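PDB 4WXJ: glutamate receptor IIB from Drosophila melanogaster, which forms part of a postsynaptic ion channel that is probably gated by glutamate, seen here as the ligand-binding domain with glutamate bound. Local coordinates for residues 83-95 with 227-240. Sequence-based numbering, arbitrary orientation.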
ATOM      1  N   ARG A  83     -13.274  -5.834  -2.315  1.00 31.04           N
ATOM      2  CA  ARG A  83     -14.437  -6.468  -2.935  1.00 32.17           C
ATOM      3  C   ARG A  83     -14.600  -7.917  -2.476  1.00 28.31           C
ATOM      4  O   ARG A  83     -15.710  -8.354  -2.169  1.00 30.68           O
ATOM      5  CB  ARG A  83     -14.330  -6.414  -4.461  1.00 38.97           C
ATOM      6  CG  ARG A  83     -15.493  -7.074  -5.203  1.00 37.05           C
ATOM      7  CD  ARG A  83     -16.832  -6.444  -4.840  1.00 44.25           C
ATOM      8  NE  ARG A  83     -17.949  -7.060  -5.554  1.00 38.12           N
ATOM      9  CZ  ARG A  83     -18.327  -6.738  -6.789  1.00 41.39           C
ATOM     10  NH1 ARG A  83     -17.681  -5.802  -7.472  1.00 41.05           N
ATOM     11  NH2 ARG A  83     -19.358  -7.359  -7.345  1.00 46.72           N
ATOM     12  N   GLN A  84     -13.496  -8.657  -2.427  1.00 29.45           N
ATOM     13  CA  GLN A  84     -13.532 -10.059  -2.021  1.00 27.91           C
ATOM     14  C   GLN A  84     -14.025 -10.220  -0.585  1.00 35.15           C
ATOM     15  O   GLN A  84     -14.640 -11.231  -0.243  1.00 38.83           O
ATOM     16  CB  GLN A  84     -12.148 -10.693  -2.163  1.00 27.58           C
ATOM     17  CG  GLN A  84     -11.617 -10.703  -3.580  1.00 36.35           C
ATOM     18  CD  GLN A  84     -12.549 -11.408  -4.541  1.00 46.25           C
ATOM     19  OE1 GLN A  84     -12.932 -12.557  -4.321  1.00 45.24           O
ATOM     20  NE2 GLN A  84     -12.933 -10.718  -5.610  1.00 39.94           N
ATOM     21  N   LEU A  85     -13.754  -9.223   0.248  1.00 30.08           N
ATOM     22  CA  LEU A  85     -14.197  -9.249   1.637  1.00 39.08           C
ATOM     23  C   LEU A  85     -15.684  -8.919   1.744  1.00 31.74           C
ATOM     24  O   LEU A  85     -16.408  -9.533   2.527  1.00 32.46           O
ATOM     25  CB  LEU A  85     -13.370  -8.270   2.474  1.00 27.88           C
ATOM     26  CG  LEU A  85     -11.955  -8.750   2.801  1.00 33.18           C
ATOM     27  CD1 LEU A  85     -11.057  -7.582   3.144  1.00 39.11           C
ATOM     28  CD2 LEU A  85     -11.990  -9.743   3.949  1.00 38.08           C
ATOM     29  N   ILE A  86     -16.132  -7.950   0.950  1.00 27.57           N
ATOM     30  CA  ILE A  86     -17.540  -7.566   0.931  1.00 34.91           C
ATOM     31  C   ILE A  86     -18.407  -8.737   0.474  1.00 34.86           C
ATOM     32  O   ILE A  86     -19.478  -8.981   1.030  1.00 39.75           O
ATOM     33  CB  ILE A  86     -17.779  -6.351   0.008  1.00 36.51           C
ATOM     34  CG1 ILE A  86     -17.097  -5.109   0.586  1.00 36.87           C
ATOM     35  CG2 ILE A  86     -19.277  -6.077  -0.160  1.00 37.57           C
ATOM     36  CD1 ILE A  86     -17.013  -3.941  -0.378  1.00 34.94           C
ATOM     37  N   ASP A  87     -17.935  -9.459  -0.538  1.00 39.56           N
ATOM     38  CA  ASP A  87     -18.655 -10.615  -1.065  1.00 39.90           C
ATOM     39  C   ASP A  87     -18.359 -11.888  -0.268  1.00 47.16           C
ATOM     40  O   ASP A  87     -18.783 -12.979  -0.650  1.00 46.25           O
ATOM     41  CB  ASP A  87     -18.301 -10.831  -2.539  1.00 34.05           C
ATOM     42  CG  ASP A  87     -18.671  -9.642  -3.408  1.00 40.28           C
ATOM     43  OD1 ASP A  87     -19.456  -8.785  -2.948  1.00 38.66           O
ATOM     44  OD2 ASP A  87     -18.183  -9.568  -4.558  1.00 42.83           O
ATOM     45  N   ASN A  88     -17.626 -11.742   0.832  1.00 43.57           N
ATOM     46  CA  ASN A  88     -17.299 -12.859   1.719  1.00 44.53           C
ATOM     47  C   ASN A  88     -16.597 -14.025   1.015  1.00 46.46           C
ATOM     48  O   ASN A  88     -16.608 -15.152   1.511  1.00 50.37           O
ATOM     49  CB  ASN A  88     -18.569 -13.366   2.413  1.00 56.84           C
ATOM     50  CG  ASN A  88     -19.135 -12.360   3.394  1.00 65.24           C
ATOM     51  OD1 ASN A  88     -20.026 -11.577   3.060  1.00 72.13           O
ATOM     52  ND2 ASN A  88     -18.615 -12.372   4.617  1.00 62.63           N
ATOM     53  N   ASN A  89     -15.985 -13.754  -0.134  1.00 36.38           N
ATOM     54  CA  ASN A  89     -15.160 -14.752  -0.806  1.00 35.13           C
ATOM     55  C   ASN A  89     -13.836 -14.949  -0.073  1.00 41.15           C
ATOM     56  O   ASN A  89     -13.118 -15.923  -0.309  1.00 47.56           O
ATOM     57  CB  ASN A  89     -14.894 -14.349  -2.257  1.00 46.05           C
ATOM     58  CG  ASN A  89     -16.140 -14.415  -3.119  1.00 39.96           C
ATOM     59  OD1 ASN A  89     -17.137 -15.032  -2.744  1.00 45.08           O
ATOM     60  ND2 ASN A  89     -16.085 -13.785  -4.287  1.00 40.08           N
ATOM     61  N   ALA A  90     -13.520 -14.009   0.812  1.00 35.11           N
ATOM     62  CA  ALA A  90     -12.334 -14.095   1.651  1.00 33.50           C
ATOM     63  C   ALA A  90     -12.666 -13.595   3.049  1.00 35.24           C
ATOM     64  O   ALA A  90     -13.545 -12.749   3.220  1.00 34.62           O
ATOM     65  CB  ALA A  90     -11.192 -13.293   1.051  1.00 28.61           C
ATOM     66  N   GLN A  91     -11.965 -14.129   4.044  1.00 26.88           N
ATOM     67  CA  GLN A  91     -12.197 -13.769   5.438  1.00 31.79           C
ATOM     68  C   GLN A  91     -11.136 -12.788   5.934  1.00 31.40           C
ATOM     69  O   GLN A  91     -11.343 -12.080   6.921  1.00 26.01           O
ATOM     70  CB  GLN A  91     -12.206 -15.024   6.317  1.00 33.88           C
ATOM     71  CG  GLN A  91     -13.361 -15.978   6.036  1.00 46.09           C
ATOM     72  CD  GLN A  91     -13.233 -16.689   4.700  1.00 51.40           C
ATOM     73  OE1 GLN A  91     -12.184 -17.250   4.380  1.00 54.07           O
ATOM     74  NE2 GLN A  91     -14.301 -16.662   3.909  1.00 52.26           N
ATOM     75  N   ILE A  92     -10.002 -12.757   5.240  1.00 34.32           N
ATOM     76  CA  ILE A  92      -8.881 -11.903   5.616  1.00 29.24           C
ATOM     77  C   ILE A  92      -8.269 -11.262   4.371  1.00 22.43           C
ATOM     78  O   ILE A  92      -8.023 -11.939   3.375  1.00 28.73           O
ATOM     79  CB  ILE A  92      -7.804 -12.706   6.385  1.00 25.55           C
ATOM     80  CG1 ILE A  92      -8.341 -13.116   7.761  1.00 31.84           C
ATOM     81  CG2 ILE A  92      -6.525 -11.888   6.542  1.00 29.51           C
ATOM     82  CD1 ILE A  92      -7.437 -14.056   8.536  1.00 33.80           C
ATOM     83  N   GLY A  93      -8.038  -9.952   4.441  1.00 26.88           N
ATOM     84  CA  GLY A  93      -7.398  -9.212   3.367  1.00 29.57           C
ATOM     85  C   GLY A  93      -6.150  -8.515   3.875  1.00 21.26           C
ATOM     86  O   GLY A  93      -6.199  -7.827   4.896  1.00 23.35           O
ATOM     87  N   ILE A  94      -5.031  -8.692   3.178  1.00 27.03           N
ATOM     88  CA  ILE A  94      -3.760  -8.147   3.652  1.00 25.91           C
ATOM     89  C   ILE A  94      -2.768  -7.815   2.537  1.00 25.97           C
ATOM     90  O   ILE A  94      -2.680  -8.513   1.525  1.00 28.13           O
ATOM     91  CB  ILE A  94      -3.073  -9.125   4.635  1.00 24.02           C
ATOM     92  CG1 ILE A  94      -1.784  -8.505   5.193  1.00 17.26           C
ATOM     93  CG2 ILE A  94      -2.790 -10.463   3.953  1.00 21.45           C
ATOM     94  CD1 ILE A  94      -1.168  -9.281   6.341  1.00 25.08           C
ATOM     95  N   CYS A  95      -2.036  -6.727   2.767  1.00 20.54           N
ATOM     96  CA  CYS A  95      -0.892  -6.283   1.971  1.00 19.53           C
ATOM     97  C   CYS A  95      -0.514  -4.931   2.562  1.00 22.70           C
ATOM     98  O   CYS A  95      -0.774  -4.686   3.740  1.00 23.69           O
ATOM     99  CB  CYS A  95      -1.212  -6.166   0.478  1.00 17.23           C
ATOM    100  SG  CYS A  95      -2.514  -4.980   0.081  1.00 28.11           S
ATOM    101  N   GLY A 227      -3.512  -2.027   7.940  1.00 20.02           N
ATOM    102  CA  GLY A 227      -4.294  -2.917   8.774  1.00 18.05           C
ATOM    103  C   GLY A 227      -4.765  -4.128   7.993  1.00 17.22           C
ATOM    104  O   GLY A 227      -4.886  -4.080   6.768  1.00 18.62           O
ATOM    105  N   ILE A 228      -5.018  -5.220   8.703  1.00 15.59           N
ATOM    106  CA  ILE A 228      -5.619  -6.395   8.092  1.00 22.87           C
ATOM    107  C   ILE A 228      -7.117  -6.163   7.961  1.00 11.99           C
ATOM    108  O   ILE A 228      -7.792  -5.846   8.941  1.00 17.10           O
ATOM    109  CB  ILE A 228      -5.349  -7.672   8.910  1.00 30.22           C
ATOM    110  CG1 ILE A 228      -3.853  -8.001   8.883  1.00 31.34           C
ATOM    111  CG2 ILE A 228      -6.173  -8.841   8.360  1.00 22.30           C
ATOM    112  CD1 ILE A 228      -3.461  -9.232   9.687  1.00 33.76           C
ATOM    113  N   ALA A 229      -7.629  -6.319   6.747  1.00 20.32           N
ATOM    114  CA  ALA A 229      -9.047  -6.116   6.484  1.00 24.94           C
ATOM    115  C   ALA A 229      -9.828  -7.406   6.722  1.00 25.92           C
ATOM    116  O   ALA A 229      -9.395  -8.486   6.316  1.00 22.17           O
ATOM    117  CB  ALA A 229      -9.256  -5.624   5.061  1.00 24.48           C
ATOM    118  N   VAL A 230     -10.970  -7.281   7.391  1.00 24.56           N
ATOM    119  CA  VAL A 230     -11.876  -8.402   7.604  1.00 30.46           C
ATOM    120  C   VAL A 230     -13.315  -7.935   7.399  1.00 36.17           C
ATOM    121  O   VAL A 230     -13.592  -6.737   7.470  1.00 32.35           O
ATOM    122  CB  VAL A 230     -11.723  -9.007   9.016  1.00 24.48           C
ATOM    123  CG1 VAL A 230     -10.302  -9.514   9.229  1.00 37.21           C
ATOM    124  CG2 VAL A 230     -12.094  -7.983  10.089  1.00 28.72           C
ATOM    125  N   PRO A 231     -14.239  -8.877   7.144  1.00 37.78           N
ATOM    126  CA  PRO A 231     -15.644  -8.490   6.976  1.00 39.31           C
ATOM    127  C   PRO A 231     -16.187  -7.788   8.215  1.00 27.24           C
ATOM    128  O   PRO A 231     -15.741  -8.087   9.323  1.00 32.49           O
ATOM    129  CB  PRO A 231     -16.356  -9.827   6.743  1.00 41.95           C
ATOM    130  CG  PRO A 231     -15.294 -10.751   6.265  1.00 48.80           C
ATOM    131  CD  PRO A 231     -14.045 -10.326   6.968  1.00 44.57           C
ATOM    132  N   LEU A 232     -17.123  -6.864   8.024  1.00 26.94           N
ATOM    133  CA  LEU A 232     -17.696  -6.106   9.132  1.00 37.85           C
ATOM    134  C   LEU A 232     -18.233  -7.024  10.225  1.00 50.72           C
ATOM    135  O   LEU A 232     -18.969  -7.972   9.950  1.00 47.68           O
ATOM    136  CB  LEU A 232     -18.810  -5.184   8.627  1.00 30.27           C
ATOM    137  CG  LEU A 232     -18.333  -3.894   7.957  1.00 37.87           C
ATOM    138  CD1 LEU A 232     -19.457  -3.250   7.163  1.00 35.19           C
ATOM    139  CD2 LEU A 232     -17.784  -2.916   8.992  1.00 30.27           C
ATOM    140  N   ASN A 233     -17.837  -6.735  11.462  1.00 56.83           N
ATOM    141  CA  ASN A 233     -18.296  -7.476  12.631  1.00 62.78           C
ATOM    142  C   ASN A 233     -17.903  -8.951  12.592  1.00 58.55           C
ATOM    143  O   ASN A 233     -18.645  -9.812  13.067  1.00 66.28           O
ATOM    144  CB  ASN A 233     -19.814  -7.342  12.769  1.00 70.21           C
ATOM    145  CG  ASN A 233     -20.268  -5.896  12.779  1.00 72.67           C
ATOM    146  OD1 ASN A 233     -19.683  -5.057  13.466  1.00 68.34           O
ATOM    147  ND2 ASN A 233     -21.305  -5.593  12.008  1.00 74.08           N
ATOM    148  N   ALA A 234     -16.735  -9.239  12.029  1.00 48.17           N
ATOM    149  CA  ALA A 234     -16.191 -10.592  12.054  1.00 43.80           C
ATOM    150  C   ALA A 234     -15.772 -10.947  13.476  1.00 46.18           C
ATOM    151  O   ALA A 234     -15.215 -10.115  14.193  1.00 36.67           O
ATOM    152  CB  ALA A 234     -15.015 -10.716  11.102  1.00 39.17           C
ATOM    153  N   ASP A 235     -16.038 -12.185  13.881  1.00 39.11           N
ATOM    154  CA  ASP A 235     -15.803 -12.604  15.260  1.00 43.92           C
ATOM    155  C   ASP A 235     -14.333 -12.922  15.541  1.00 43.96           C
ATOM    156  O   ASP A 235     -13.958 -13.169  16.687  1.00 40.93           O
ATOM    157  CB  ASP A 235     -16.665 -13.823  15.592  1.00 46.66           C
ATOM    158  CG  ASP A 235     -16.286 -15.048  14.780  1.00 57.66           C
ATOM    159  OD1 ASP A 235     -15.831 -14.884  13.628  1.00 59.54           O
ATOM    160  OD2 ASP A 235     -16.442 -16.174  15.295  1.00 71.11           O
ATOM    161  N   PHE A 236     -13.509 -12.916  14.495  1.00 38.87           N
ATOM    162  CA  PHE A 236     -12.082 -13.203  14.635  1.00 37.96           C
ATOM    163  C   PHE A 236     -11.237 -11.940  14.456  1.00 36.63           C
ATOM    164  O   PHE A 236     -10.021 -12.016  14.274  1.00 33.88           O
ATOM    165  CB  PHE A 236     -11.656 -14.275  13.628  1.00 33.11           C
ATOM    166  CG  PHE A 236     -11.985 -13.937  12.204  1.00 43.95           C
ATOM    167  CD1 PHE A 236     -11.087 -13.237  11.417  1.00 38.52           C
ATOM    168  CD2 PHE A 236     -13.193 -14.325  11.649  1.00 45.88           C
ATOM    169  CE1 PHE A 236     -11.389 -12.927  10.106  1.00 40.83           C
ATOM    170  CE2 PHE A 236     -13.499 -14.018  10.338  1.00 44.96           C
ATOM    171  CZ  PHE A 236     -12.596 -13.318   9.567  1.00 41.89           C
ATOM    172  N   ARG A 237     -11.887 -10.782  14.513  1.00 26.26           N
ATOM    173  CA  ARG A 237     -11.193  -9.505  14.396  1.00 29.73           C
ATOM    174  C   ARG A 237     -10.308  -9.258  15.614  1.00 20.60           C
ATOM    175  O   ARG A 237      -9.116  -8.979  15.481  1.00 24.68           O
ATOM    176  CB  ARG A 237     -12.197  -8.362  14.233  1.00 24.92           C
ATOM    177  CG  ARG A 237     -11.571  -6.972  14.182  1.00 35.00           C
ATOM    178  CD  ARG A 237     -12.636  -5.900  14.020  1.00 28.58           C
ATOM    179  NE  ARG A 237     -13.630  -5.961  15.089  1.00 31.94           N
ATOM    180  CZ  ARG A 237     -13.548  -5.305  16.245  1.00 29.11           C
ATOM    181  NH1 ARG A 237     -12.522  -4.505  16.503  1.00 23.36           N
ATOM    182  NH2 ARG A 237     -14.512  -5.437  17.144  1.00 41.91           N
ATOM    183  N   SER A 238     -10.904  -9.362  16.799  1.00 28.55           N
ATOM    184  CA  SER A 238     -10.187  -9.146  18.050  1.00 27.43           C
ATOM    185  C   SER A 238      -9.061 -10.157  18.212  1.00 32.74           C
ATOM    186  O   SER A 238      -7.977  -9.824  18.688  1.00 33.38           O
ATOM    187  CB  SER A 238     -11.143  -9.238  19.240  1.00 36.01           C
ATOM    188  OG  SER A 238     -12.132  -8.225  19.178  1.00 43.80           O
ATOM    189  N   ASN A 239      -9.330 -11.396  17.817  1.00 36.58           N
ATOM    190  CA  ASN A 239      -8.330 -12.450  17.889  1.00 39.63           C
ATOM    191  C   ASN A 239      -7.104 -12.097  17.048  1.00 33.68           C
ATOM    192  O   ASN A 239      -5.969 -12.315  17.469  1.00 36.15           O
ATOM    193  CB  ASN A 239      -8.936 -13.780  17.436  1.00 51.28           C
ATOM    194  CG  ASN A 239      -7.920 -14.905  17.392  1.00 61.08           C
ATOM    195  OD1 ASN A 239      -7.916 -15.710  16.462  1.00 68.53           O
ATOM    196  ND2 ASN A 239      -7.049 -14.963  18.395  1.00 60.97           N
ATOM    197  N   LEU A 240      -7.335 -11.534  15.867  1.00 26.60           N
ATOM    198  CA  LEU A 240      -6.240 -11.098  15.006  1.00 26.62           C
ATOM    199  C   LEU A 240      -5.518  -9.885  15.593  1.00 27.54           C
ATOM    200  O   LEU A 240      -4.292  -9.792  15.530  1.00 26.33           O
ATOM    201  CB  LEU A 240      -6.758 -10.767  13.604  1.00 30.79           C
ATOM    202  CG  LEU A 240      -7.073 -11.949  12.682  1.00 26.54           C
ATOM    203  CD1 LEU A 240      -7.786 -11.470  11.428  1.00 30.17           C
ATOM    204  CD2 LEU A 240      -5.806 -12.703  12.307  1.00 32.60           C
TER
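G93 and A229 form a single antiparallel hydrogen-bonded pair: G93 N gives its hydrogen to A229 O at 2.7 Å, and A229 N returns one to G93 O at 2.8 Å. Side chains pack on the two sides of this bridge. On one side lies L85, from helix 80-86. Its CD1 presses on A229 CB at 3.3 Å, tighter than usual for two carbons. Its CD2 meets P231 CD at 3.7 Å, the two side chains crossing at about a right angle. With an alanine here, A229 CB and P231 CD would probably lose this apolar contact, leaving a gap between the helix and strand 214-230. A CB on G93 would run into L85 CD1.

On the other side I92 spreads its branches. I92 CG2 stands anti to the backbone N (CG1 at chi1 -69°) and meets I228 CG2 at 3.6 Å. I92 CD1 reaches L240 CD1 tip to tip, 3.9 Å apart, at the start of helix 237-250. The F236 ring, at the N-cap position of that helix, turns its edge to Q91 O, with CZ 3.2 Å away and the oxygen near the ring plane. The amide end of Q91 leads off to T12, where OE1 accepts a backbone hydrogen bond. I94 CD1 rests on I228 CG1 at 3.9 Å, and both residues also touch helix 42-54.

The bridge thus ties the edge of the parallel sheet, next to strand 10-15, to strand 214-230. This joins early and late parts of the chain in one lobe of the bilobed, periplasmic-binding-protein-like glutamate-binding fold, near the ligand-binding R103.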